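Local coordinates for Myo-inositol phosphohydrolase (PDB 4WU3), which hydrolyses phosphate esters of myo-inositol as a PTP-like phosphatase, probably acting on inositol hexakisphosphate, at residues D420-T425 with H537-A542; R440-L445 with A508-I513. The protein carries 2 engineered substitutions. One frame throughout, in Å; residues are numbered along the deposited sequence.

Contact 1: residues D420-T425 with H537-A542; sequences DLRQET and HFHSQA. Engineered in segment 537-542: S540 (natural residue Cys). With 4IP (inositol-(1,3,4,5)-tetrakisphosphate), chain F.
R422 and the backbone of S540 and Q541 meet where two parallel neighbours of the mixed sheet, strands 416-422 and 535-539, reach their C-terminal ends. The second strand runs straight into the P-loop of the protein tyrosine phosphatase fold, the HCX5R signature, in which S540 is an engineered replacement of the natural Cys. L421 N donates to H539 O (3.1 Å), the backbone bond that joins the strands here, and beside it L421 CD1 packs on F538 CD1 at 3.8 Å. The R422 side chain then follows the start of the P-loop outward. Its CB points toward the loop; CG lies 3.7 Å from S540 CA, and CD is 3.6 Å from S540 O while also reaching the edge of the H539 ring. A bend at chi3 (71°) turns the guanidinium so that one face lies against Q541, with NH2 3.4 Å from Q541 CG. Its rotation is fixed by E424: NE and NH2 both point at OE2 from within the guanidinium plane, the NE to OE2 distance being 2.8 Å. NH1 forms salt bridges with E395 and D345, and E424 OE1 in turn pairs with R546, the arginine of the signature. Thus a second-shell network of charges backs the phosphate site. H539 is fixed at both nitrogens, NE2 by E493 and ND1 by S540 O at 3.0 Å, the latter bond almost straight (174°) and lying in the ring plane. D420 OD1 closes an Asx turn with R422 N, and OD2 is hydrogen-bonded to Y504 and H426. At the ligand, the backbone Q541 N donates to O3P of the inositol phosphate at 3.2 Å, and A542 N makes only weak bonds to O3P and O2P.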
ATOM      1  N   ASP A 420      -7.011 -35.948  24.497  1.00  9.19           N
ATOM      2  CA  ASP A 420      -6.278 -34.697  24.385  1.00  8.80           C
ATOM      3  C   ASP A 420      -6.468 -34.174  22.964  1.00  9.26           C
ATOM      4  O   ASP A 420      -6.010 -34.790  22.009  1.00  9.56           O
ATOM      5  CB  ASP A 420      -4.806 -34.955  24.707  1.00  8.82           C
ATOM      6  CG  ASP A 420      -3.903 -33.758  24.439  1.00  9.90           C
ATOM      7  OD1 ASP A 420      -4.400 -32.640  24.207  1.00 10.14           O
ATOM      8  OD2 ASP A 420      -2.668 -33.952  24.453  1.00 10.27           O
ATOM      9  N   LEU A 421      -7.148 -33.040  22.825  1.00  8.74           N
ATOM     10  CA  LEU A 421      -7.517 -32.529  21.515  1.00  9.03           C
ATOM     11  C   LEU A 421      -6.601 -31.421  21.013  1.00  9.33           C
ATOM     12  O   LEU A 421      -6.966 -30.693  20.099  1.00 10.57           O
ATOM     13  CB  LEU A 421      -8.939 -31.982  21.563  1.00  9.52           C
ATOM     14  CG  LEU A 421     -10.031 -32.933  22.056  1.00  9.43           C
ATOM     15  CD1 LEU A 421     -11.306 -32.165  22.348  1.00  9.71           C
ATOM     16  CD2 LEU A 421     -10.271 -34.028  21.026  1.00 10.07           C
ATOM     17  N   ARG A 422      -5.412 -31.298  21.586  1.00  9.58           N
ATOM     18  CA  ARG A 422      -4.559 -30.138  21.331  1.00  9.99           C
ATOM     19  C   ARG A 422      -3.518 -30.329  20.223  1.00  9.64           C
ATOM     20  O   ARG A 422      -2.618 -31.166  20.340  1.00  8.10           O
ATOM     21  CB  ARG A 422      -3.844 -29.759  22.615  1.00 10.96           C
ATOM     22  CG  ARG A 422      -4.775 -29.465  23.775  1.00 12.52           C
ATOM     23  CD  ARG A 422      -3.969 -29.009  24.977  1.00 13.75           C
ATOM     24  NE  ARG A 422      -3.406 -27.677  24.785  1.00 14.67           N
ATOM     25  CZ  ARG A 422      -2.685 -27.036  25.696  1.00 16.58           C
ATOM     26  NH1 ARG A 422      -2.423 -27.605  26.871  1.00 16.55           N
ATOM     27  NH2 ARG A 422      -2.229 -25.818  25.437  1.00 17.45           N
ATOM     28  N   GLN A 423      -3.621 -29.529  19.163  1.00  9.77           N
ATOM     29  CA  GLN A 423      -2.619 -29.585  18.099  1.00 10.45           C
ATOM     30  C   GLN A 423      -1.307 -28.994  18.586  1.00 10.38           C
ATOM     31  O   GLN A 423      -0.228 -29.480  18.253  1.00  9.76           O
ATOM     32  CB  GLN A 423      -3.063 -28.826  16.851  1.00 10.92           C
ATOM     33  CG  GLN A 423      -2.019 -28.927  15.745  1.00 12.08           C
ATOM     34  CD  GLN A 423      -2.392 -28.194  14.474  1.00 13.56           C
ATOM     35  OE1 GLN A 423      -2.677 -26.988  14.487  1.00 12.46           O
ATOM     36  NE2 GLN A 423      -2.354 -28.912  13.353  1.00 13.63           N
ATOM     37  N   GLU A 424      -1.417 -27.933  19.377  1.00 10.96           N
ATOM     38  CA  GLU A 424      -0.254 -27.221  19.877  1.00 10.75           C
ATOM     39  C   GLU A 424       0.564 -28.133  20.791  1.00 11.11           C
ATOM     40  O   GLU A 424       0.014 -29.009  21.478  1.00 11.72           O
ATOM     41  CB  GLU A 424      -0.680 -25.952  20.627  1.00  9.67           C
ATOM     42  CG  GLU A 424      -1.491 -26.194  21.895  1.00  9.25           C
ATOM     43  CD  GLU A 424      -2.996 -26.131  21.680  1.00  9.14           C
ATOM     44  OE1 GLU A 424      -3.453 -26.302  20.534  1.00  8.54           O
ATOM     45  OE2 GLU A 424      -3.727 -25.913  22.664  1.00  8.91           O
ATOM     46  N   THR A 425       1.871 -27.923  20.786  1.00 10.54           N
ATOM     47  CA  THR A 425       2.794 -28.692  21.623  1.00 12.19           C
ATOM     48  C   THR A 425       2.627 -28.315  23.099  1.00 10.42           C
ATOM     49  O   THR A 425       2.624 -27.143  23.437  1.00 10.03           O
ATOM     50  CB  THR A 425       4.254 -28.436  21.195  1.00 13.31           C
ATOM     51  OG1 THR A 425       4.556 -29.228  20.046  1.00 14.90           O
ATOM     52  CG2 THR A 425       5.226 -28.788  22.312  1.00 16.32           C
ATOM     53  N   HIS A 537     -13.042 -38.455  28.508  1.00 12.85           N
ATOM     54  CA  HIS A 537     -12.821 -37.124  29.063  1.00 11.75           C
ATOM     55  C   HIS A 537     -12.076 -36.240  28.077  1.00 12.01           C
ATOM     56  O   HIS A 537     -10.890 -36.421  27.848  1.00 11.96           O
ATOM     57  CB  HIS A 537     -12.034 -37.182  30.362  1.00 12.14           C
ATOM     58  CG  HIS A 537     -11.766 -35.830  30.940  1.00 12.16           C
ATOM     59  ND1 HIS A 537     -12.633 -35.212  31.814  1.00 12.63           N
ATOM     60  CD2 HIS A 537     -10.755 -34.957  30.734  1.00 12.10           C
ATOM     61  CE1 HIS A 537     -12.158 -34.027  32.139  1.00 11.83           C
ATOM     62  NE2 HIS A 537     -11.017 -33.849  31.501  1.00 12.38           N
ATOM     63  N   PHE A 538     -12.781 -35.279  27.493  1.00 11.41           N
ATOM     64  CA  PHE A 538     -12.175 -34.389  26.530  1.00 10.28           C
ATOM     65  C   PHE A 538     -11.565 -33.181  27.207  1.00 10.72           C
ATOM     66  O   PHE A 538     -12.166 -32.583  28.102  1.00  9.85           O
ATOM     67  CB  PHE A 538     -13.210 -33.909  25.532  1.00 10.15           C
ATOM     68  CG  PHE A 538     -13.750 -34.987  24.663  1.00 10.15           C
ATOM     69  CD1 PHE A 538     -13.111 -35.334  23.498  1.00 10.32           C
ATOM     70  CD2 PHE A 538     -14.910 -35.648  25.014  1.00 10.91           C
ATOM     71  CE1 PHE A 538     -13.623 -36.336  22.689  1.00 11.75           C
ATOM     72  CE2 PHE A 538     -15.416 -36.656  24.220  1.00 11.09           C
ATOM     73  CZ  PHE A 538     -14.773 -36.995  23.052  1.00 10.63           C
ATOM     74  N   HIS A 539     -10.370 -32.813  26.762  1.00 10.95           N
ATOM     75  CA  HIS A 539      -9.773 -31.547  27.182  1.00 11.10           C
ATOM     76  C   HIS A 539      -9.078 -30.890  26.004  1.00 11.28           C
ATOM     77  O   HIS A 539      -8.658 -31.547  25.054  1.00 10.22           O
ATOM     78  CB  HIS A 539      -8.795 -31.728  28.367  1.00 10.81           C
ATOM     79  CG  HIS A 539      -7.409 -32.122  27.961  1.00 11.10           C
ATOM     80  ND1 HIS A 539      -6.476 -31.212  27.510  1.00 12.34           N
ATOM     81  CD2 HIS A 539      -6.804 -33.329  27.923  1.00 10.99           C
ATOM     82  CE1 HIS A 539      -5.360 -31.846  27.204  1.00 12.76           C
ATOM     83  NE2 HIS A 539      -5.532 -33.131  27.446  1.00 11.98           N
ATOM     84  N   SER A 540      -8.978 -29.575  26.069  1.00 12.27           N
ATOM     85  CA  SER A 540      -8.149 -28.838  25.143  1.00 12.93           C
ATOM     86  C   SER A 540      -7.361 -27.875  26.017  1.00 15.08           C
ATOM     87  O   SER A 540      -6.843 -28.293  27.052  1.00 17.55           O
ATOM     88  CB  SER A 540      -9.007 -28.141  24.089  1.00 12.63           C
ATOM     89  OG  SER A 540     -10.216 -27.692  24.664  1.00 11.68           O
ATOM     90  N   GLN A 541      -7.252 -26.609  25.632  1.00 16.37           N
ATOM     91  CA  GLN A 541      -6.486 -25.653  26.437  1.00 18.74           C
ATOM     92  C   GLN A 541      -7.379 -25.131  27.540  1.00 16.17           C
ATOM     93  O   GLN A 541      -7.027 -25.202  28.710  1.00 16.93           O
ATOM     94  CB  GLN A 541      -5.953 -24.486  25.581  1.00 18.60           C
ATOM     95  CG  GLN A 541      -4.814 -23.693  26.218  1.00 17.85           C
ATOM     96  CD  GLN A 541      -5.267 -22.688  27.269  1.00 17.69           C
ATOM     97  OE1 GLN A 541      -6.378 -22.174  27.218  1.00 21.22           O
ATOM     98  NE2 GLN A 541      -4.388 -22.387  28.213  1.00 18.70           N
ATOM     99  N   ALA A 542      -8.550 -24.636  27.153  1.00 16.64           N
ATOM    100  CA  ALA A 542      -9.482 -24.011  28.091  1.00 15.82           C
ATOM    101  C   ALA A 542     -10.736 -24.836  28.370  1.00 14.82           C
ATOM    102  O   ALA A 542     -11.570 -24.445  29.179  1.00 16.96           O
ATOM    103  CB  ALA A 542      -9.887 -22.646  27.565  1.00 16.57           C
TER
HETATM  104  C1  4IP F 702     -10.183 -21.869  23.367  1.00 39.44           C
HETATM  105  O1  4IP F 702     -10.696 -23.074  23.934  1.00 28.87           O
HETATM  106  C2  4IP F 702      -8.954 -21.407  24.139  1.00 44.96           C
HETATM  107  O2  4IP F 702      -9.281 -21.275  25.516  1.00 47.40           O
HETATM  108  C3  4IP F 702      -8.455 -20.056  23.646  1.00 50.30           C
HETATM  109  O3  4IP F 702      -7.326 -19.648  24.423  1.00 63.15           O
HETATM  110  C4  4IP F 702      -9.544 -18.989  23.717  1.00 48.35           C
HETATM  111  O4  4IP F 702      -9.042 -17.773  23.151  1.00 51.77           O
HETATM  112  C5  4IP F 702     -10.778 -19.445  22.948  1.00 49.28           C
HETATM  113  O5  4IP F 702     -11.823 -18.475  23.057  1.00 54.25           O
HETATM  114  C6  4IP F 702     -11.276 -20.803  23.440  1.00 44.98           C
HETATM  115  O6  4IP F 702     -12.405 -21.226  22.671  1.00 41.56           O
HETATM  116  P1  4IP F 702     -10.114 -24.527  23.566  1.00 21.08           P
HETATM  117  O1P 4IP F 702     -10.571 -24.765  22.154  1.00 17.16           O
HETATM  118  O2P 4IP F 702     -10.752 -25.412  24.605  1.00 20.97           O
HETATM  119  O3P 4IP F 702      -8.622 -24.390  23.742  1.00 23.13           O
HETATM  120  P3  4IP F 702      -5.924 -19.309  23.701  1.00 64.27           P
HETATM  121  O4P 4IP F 702      -6.322 -18.492  22.494  1.00 79.37           O
HETATM  122  O5P 4IP F 702      -5.337 -20.666  23.386  1.00 65.22           O
HETATM  123  O6P 4IP F 702      -5.152 -18.517  24.727  1.00 71.57           O
HETATM  124  P4  4IP F 702      -9.131 -16.356  23.925  1.00 55.79           P
HETATM  125  O7P 4IP F 702      -8.601 -16.638  25.310  1.00 53.50           O
HETATM  126  O8P 4IP F 702      -8.230 -15.469  23.101  1.00 57.45           O
HETATM  127  O9P 4IP F 702     -10.607 -16.012  23.868  1.00 50.09           O
HETATM  128  P5  4IP F 702     -12.783 -18.182  21.791  1.00 59.33           P
HETATM  129  OPF 4IP F 702     -11.935 -18.475  20.562  1.00 44.56           O
HETATM  130  OPG 4IP F 702     -13.144 -16.723  21.974  1.00 75.69           O
HETATM  131  OPH 4IP F 702     -13.937 -19.142  21.973  1.00 61.28           O

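Contact 2: residues R440-L445 with A508-I513; sequences RDWGNL and AATDHI. With 4IP (inositol-(1,3,4,5)-tetrakisphosphate), chain F.
This is a loop-to-loop contact in the wall of the ligand pocket, in which W442 and D441, from the loop after strand 432-438, meet T510, D511 and H512 just beyond strand 503-509. The latter segment makes a type II turn from T510 to I513, probably the counterpart of the general-acid loop of tyrosine phosphatases. The W442 indole carries much of the contact between the loops. W442 NE1 donates to D511 O at 2.8 Å; the oxygen lies close to the indole plane, while the donor is tilted 30° from the carbonyl plane of D511. T510 CG2 sits over one face of the indole, 3.6 Å from NE1, with L445 CD1 on the same side, while R440 CB lies over the opposite face; W442 CZ2 touches I513 CG2. A water bridges the backbones, donating to D441 O and accepting from D511 N. Nearer the ligand, D441 OD2 and D511 OD2 approach to 2.8 Å, their carboxylate planes almost perpendicular (88°), and D511 OD2 lies 2.7 Å from O5P of the inositol phosphate. H512 turns its edge to R440 O, with CD2 3.0 Å away, and ND1 gives a weak bond to OPF. R440 forms a salt bridge with D287 of the second subunit. Y337 meets the W442 ring edge-to-face, Y595 of helix 593-613 touches W442 and I513, and helix 449-463 packs on N444 and A508.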
ATOM      1  N   ARG A 440      -1.741 -16.642  18.010  1.00 10.62           N
ATOM      2  CA  ARG A 440      -3.043 -17.332  17.924  1.00 11.34           C
ATOM      3  C   ARG A 440      -3.048 -18.778  18.447  1.00 11.54           C
ATOM      4  O   ARG A 440      -3.968 -19.547  18.161  1.00 12.62           O
ATOM      5  CB  ARG A 440      -3.564 -17.323  16.489  1.00 11.48           C
ATOM      6  CG  ARG A 440      -4.144 -15.991  16.052  1.00 11.89           C
ATOM      7  CD  ARG A 440      -4.611 -16.066  14.612  1.00 12.37           C
ATOM      8  NE  ARG A 440      -4.921 -14.747  14.075  1.00 12.62           N
ATOM      9  CZ  ARG A 440      -5.432 -14.534  12.868  1.00 12.17           C
ATOM     10  NH1 ARG A 440      -5.704 -15.558  12.065  1.00 12.07           N
ATOM     11  NH2 ARG A 440      -5.688 -13.294  12.476  1.00 12.03           N
ATOM     12  N   ASP A 441      -2.039 -19.140  19.226  1.00 11.84           N
ATOM     13  CA  ASP A 441      -1.855 -20.530  19.661  1.00 12.66           C
ATOM     14  C   ASP A 441      -1.767 -21.526  18.484  1.00 12.21           C
ATOM     15  O   ASP A 441      -2.228 -22.667  18.580  1.00 12.89           O
ATOM     16  CB  ASP A 441      -2.968 -20.941  20.636  1.00 13.03           C
ATOM     17  CG  ASP A 441      -2.615 -22.204  21.425  1.00 14.63           C
ATOM     18  OD1 ASP A 441      -1.409 -22.502  21.548  1.00 12.63           O
ATOM     19  OD2 ASP A 441      -3.535 -22.908  21.900  1.00 15.72           O
ATOM     20  N   TRP A 442      -1.159 -21.101  17.380  1.00 11.67           N
ATOM     21  CA  TRP A 442      -1.047 -21.949  16.194  1.00 12.08           C
ATOM     22  C   TRP A 442       0.383 -22.459  15.983  1.00 12.66           C
ATOM     23  O   TRP A 442       0.859 -22.585  14.850  1.00 11.59           O
ATOM     24  CB  TRP A 442      -1.530 -21.208  14.942  1.00 12.44           C
ATOM     25  CG  TRP A 442      -3.016 -21.040  14.877  1.00 13.16           C
ATOM     26  CD1 TRP A 442      -3.938 -21.567  15.734  1.00 13.61           C
ATOM     27  CD2 TRP A 442      -3.758 -20.324  13.884  1.00 13.55           C
ATOM     28  NE1 TRP A 442      -5.206 -21.203  15.353  1.00 13.28           N
ATOM     29  CE2 TRP A 442      -5.126 -20.447  14.214  1.00 13.82           C
ATOM     30  CE3 TRP A 442      -3.400 -19.577  12.760  1.00 14.05           C
ATOM     31  CZ2 TRP A 442      -6.133 -19.857  13.458  1.00 13.73           C
ATOM     32  CZ3 TRP A 442      -4.402 -18.992  12.004  1.00 14.60           C
ATOM     33  CH2 TRP A 442      -5.756 -19.134  12.362  1.00 15.26           C
ATOM     34  N   GLY A 443       1.047 -22.787  17.086  1.00 12.90           N
ATOM     35  CA  GLY A 443       2.406 -23.316  17.048  1.00 13.73           C
ATOM     36  C   GLY A 443       2.631 -24.490  16.112  1.00 12.54           C
ATOM     37  O   GLY A 443       3.726 -24.658  15.594  1.00 15.04           O
ATOM     38  N   ASN A 444       1.616 -25.317  15.906  1.00 12.75           N
ATOM     39  CA  ASN A 444       1.757 -26.502  15.060  1.00 12.15           C
ATOM     40  C   ASN A 444       0.797 -26.512  13.878  1.00 13.64           C
ATOM     41  O   ASN A 444       0.415 -27.580  13.379  1.00 13.80           O
ATOM     42  CB  ASN A 444       1.569 -27.766  15.888  1.00 11.81           C
ATOM     43  CG  ASN A 444       2.760 -28.058  16.760  1.00 10.87           C
ATOM     44  OD1 ASN A 444       3.882 -27.717  16.411  1.00 10.31           O
ATOM     45  ND2 ASN A 444       2.520 -28.669  17.917  1.00 11.29           N
ATOM     46  N   LEU A 445       0.425 -25.322  13.421  1.00 13.88           N
ATOM     47  CA  LEU A 445      -0.442 -25.193  12.259  1.00 16.04           C
ATOM     48  C   LEU A 445       0.172 -25.881  11.043  1.00 17.29           C
ATOM     49  O   LEU A 445       1.330 -25.657  10.706  1.00 18.65           O
ATOM     50  CB  LEU A 445      -0.695 -23.721  11.952  1.00 15.34           C
ATOM     51  CG  LEU A 445      -1.719 -23.478  10.846  1.00 16.39           C
ATOM     52  CD1 LEU A 445      -3.133 -23.793  11.312  1.00 15.52           C
ATOM     53  CD2 LEU A 445      -1.630 -22.040  10.344  1.00 16.58           C
ATOM     54  N   ALA A 508      -4.919 -33.994  17.115  1.00 10.39           N
ATOM     55  CA  ALA A 508      -4.225 -32.725  16.978  1.00 10.82           C
ATOM     56  C   ALA A 508      -5.121 -31.652  16.341  1.00 11.77           C
ATOM     57  O   ALA A 508      -4.935 -31.266  15.183  1.00 12.80           O
ATOM     58  CB  ALA A 508      -2.947 -32.917  16.173  1.00 10.47           C
ATOM     59  N   ALA A 509      -6.082 -31.157  17.116  1.00 11.58           N
ATOM     60  CA  ALA A 509      -7.058 -30.197  16.607  1.00 10.85           C
ATOM     61  C   ALA A 509      -6.544 -28.777  16.790  1.00 11.13           C
ATOM     62  O   ALA A 509      -6.092 -28.404  17.866  1.00 10.96           O
ATOM     63  CB  ALA A 509      -8.400 -30.381  17.304  1.00  9.87           C
ATOM     64  N   THR A 510      -6.597 -27.989  15.718  1.00 12.99           N
ATOM     65  CA  THR A 510      -6.071 -26.626  15.748  1.00 11.44           C
ATOM     66  C   THR A 510      -6.973 -25.731  16.576  1.00 11.48           C
ATOM     67  O   THR A 510      -8.189 -25.795  16.462  1.00  9.92           O
ATOM     68  CB  THR A 510      -5.936 -26.046  14.337  1.00 10.98           C
ATOM     69  OG1 THR A 510      -5.075 -26.887  13.563  1.00 10.58           O
ATOM     70  CG2 THR A 510      -5.355 -24.629  14.397  1.00 10.65           C
ATOM     71  N   ASP A 511      -6.360 -24.903  17.415  1.00 11.79           N
ATOM     72  CA  ASP A 511      -7.094 -24.029  18.314  1.00 11.87           C
ATOM     73  C   ASP A 511      -7.899 -22.969  17.544  1.00 11.51           C
ATOM     74  O   ASP A 511      -7.477 -22.501  16.484  1.00 11.26           O
ATOM     75  CB  ASP A 511      -6.114 -23.354  19.276  1.00 12.46           C
ATOM     76  CG  ASP A 511      -6.802 -22.653  20.417  1.00 12.30           C
ATOM     77  OD1 ASP A 511      -8.045 -22.719  20.520  1.00 13.20           O
ATOM     78  OD2 ASP A 511      -6.083 -22.029  21.216  1.00 12.27           O
ATOM     79  N   HIS A 512      -9.065 -22.628  18.093  1.00 10.23           N
ATOM     80  CA  HIS A 512      -9.965 -21.596  17.562  1.00 10.63           C
ATOM     81  C   HIS A 512     -10.831 -22.022  16.375  1.00 10.85           C
ATOM     82  O   HIS A 512     -11.744 -21.294  16.008  1.00 11.98           O
ATOM     83  CB  HIS A 512      -9.207 -20.317  17.184  1.00 10.76           C
ATOM     84  CG  HIS A 512      -8.312 -19.804  18.262  1.00 11.36           C
ATOM     85  ND1 HIS A 512      -8.793 -19.236  19.422  1.00 13.37           N
ATOM     86  CD2 HIS A 512      -6.962 -19.780  18.364  1.00 12.43           C
ATOM     87  CE1 HIS A 512      -7.779 -18.885  20.193  1.00 13.37           C
ATOM     88  NE2 HIS A 512      -6.654 -19.205  19.574  1.00 13.52           N
ATOM     89  N   ILE A 513     -10.550 -23.164  15.755  1.00 11.11           N
ATOM     90  CA  ILE A 513     -11.217 -23.497  14.495  1.00 11.10           C
ATOM     91  C   ILE A 513     -12.007 -24.792  14.553  1.00 10.19           C
ATOM     92  O   ILE A 513     -11.784 -25.651  15.410  1.00  9.53           O
ATOM     93  CB  ILE A 513     -10.241 -23.537  13.288  1.00 11.80           C
ATOM     94  CG1 ILE A 513      -9.474 -24.846  13.225  1.00 14.10           C
ATOM     95  CG2 ILE A 513      -9.249 -22.387  13.342  1.00 12.09           C
ATOM     96  CD1 ILE A 513      -8.617 -24.965  11.971  1.00 16.51           C
TER
HETATM   97  C1  4IP F 702     -10.183 -21.869  23.367  1.00 39.44           C
HETATM   98  O1  4IP F 702     -10.696 -23.074  23.934  1.00 28.87           O
HETATM   99  C2  4IP F 702      -8.954 -21.407  24.139  1.00 44.96           C
HETATM  100  O2  4IP F 702      -9.281 -21.275  25.516  1.00 47.40           O
HETATM  101  C3  4IP F 702      -8.455 -20.056  23.646  1.00 50.30           C
HETATM  102  O3  4IP F 702      -7.326 -19.648  24.423  1.00 63.15           O
HETATM  103  C4  4IP F 702      -9.544 -18.989  23.717  1.00 48.35           C
HETATM  104  O4  4IP F 702      -9.042 -17.773  23.151  1.00 51.77           O
HETATM  105  C5  4IP F 702     -10.778 -19.445  22.948  1.00 49.28           C
HETATM  106  O5  4IP F 702     -11.823 -18.475  23.057  1.00 54.25           O
HETATM  107  C6  4IP F 702     -11.276 -20.803  23.440  1.00 44.98           C
HETATM  108  O6  4IP F 702     -12.405 -21.226  22.671  1.00 41.56           O
HETATM  109  P1  4IP F 702     -10.114 -24.527  23.566  1.00 21.08           P
HETATM  110  O1P 4IP F 702     -10.571 -24.765  22.154  1.00 17.16           O
HETATM  111  O2P 4IP F 702     -10.752 -25.412  24.605  1.00 20.97           O
HETATM  112  O3P 4IP F 702      -8.622 -24.390  23.742  1.00 23.13           O
HETATM  113  P3  4IP F 702      -5.924 -19.309  23.701  1.00 64.27           P
HETATM  114  O4P 4IP F 702      -6.322 -18.492  22.494  1.00 79.37           O
HETATM  115  O5P 4IP F 702      -5.337 -20.666  23.386  1.00 65.22           O
HETATM  116  O6P 4IP F 702      -5.152 -18.517  24.727  1.00 71.57           O
HETATM  117  P4  4IP F 702      -9.131 -16.356  23.925  1.00 55.79           P
HETATM  118  O7P 4IP F 702      -8.601 -16.638  25.310  1.00 53.50           O
HETATM  119  O8P 4IP F 702      -8.230 -15.469  23.101  1.00 57.45           O
HETATM  120  O9P 4IP F 702     -10.607 -16.012  23.868  1.00 50.09           O
HETATM  121  P5  4IP F 702     -12.783 -18.182  21.791  1.00 59.33           P
HETATM  122  OPF 4IP F 702     -11.935 -18.475  20.562  1.00 44.56           O
HETATM  123  OPG 4IP F 702     -13.144 -16.723  21.974  1.00 75.69           O
HETATM  124  OPH 4IP F 702     -13.937 -19.142  21.973  1.00 61.28           O
HETATM  125  O   HOH W   1      -3.357 -25.142  17.996  1.00 10.29           O

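From the N terminus the chain passes 420-425, then 440-445, then 508-513, and finally 537-542. Contact 1 closes the wider loop, with 111 residues between its segments, and contact 2 joins two segments within that loop, with 62 residues between them; the two nest and do not cross. Strand 416-422 lies between strands 535-539 and 503-509 in the sheet, so the P-loop end of contact 1 and the turn of contact 2 flank it and both reach the same inositol phosphate. Q423 ties the two together: its OE1 lies 2.6 Å from T510 OG1 and its O 2.9 Å from N444 ND2, both probable hydrogen bonds.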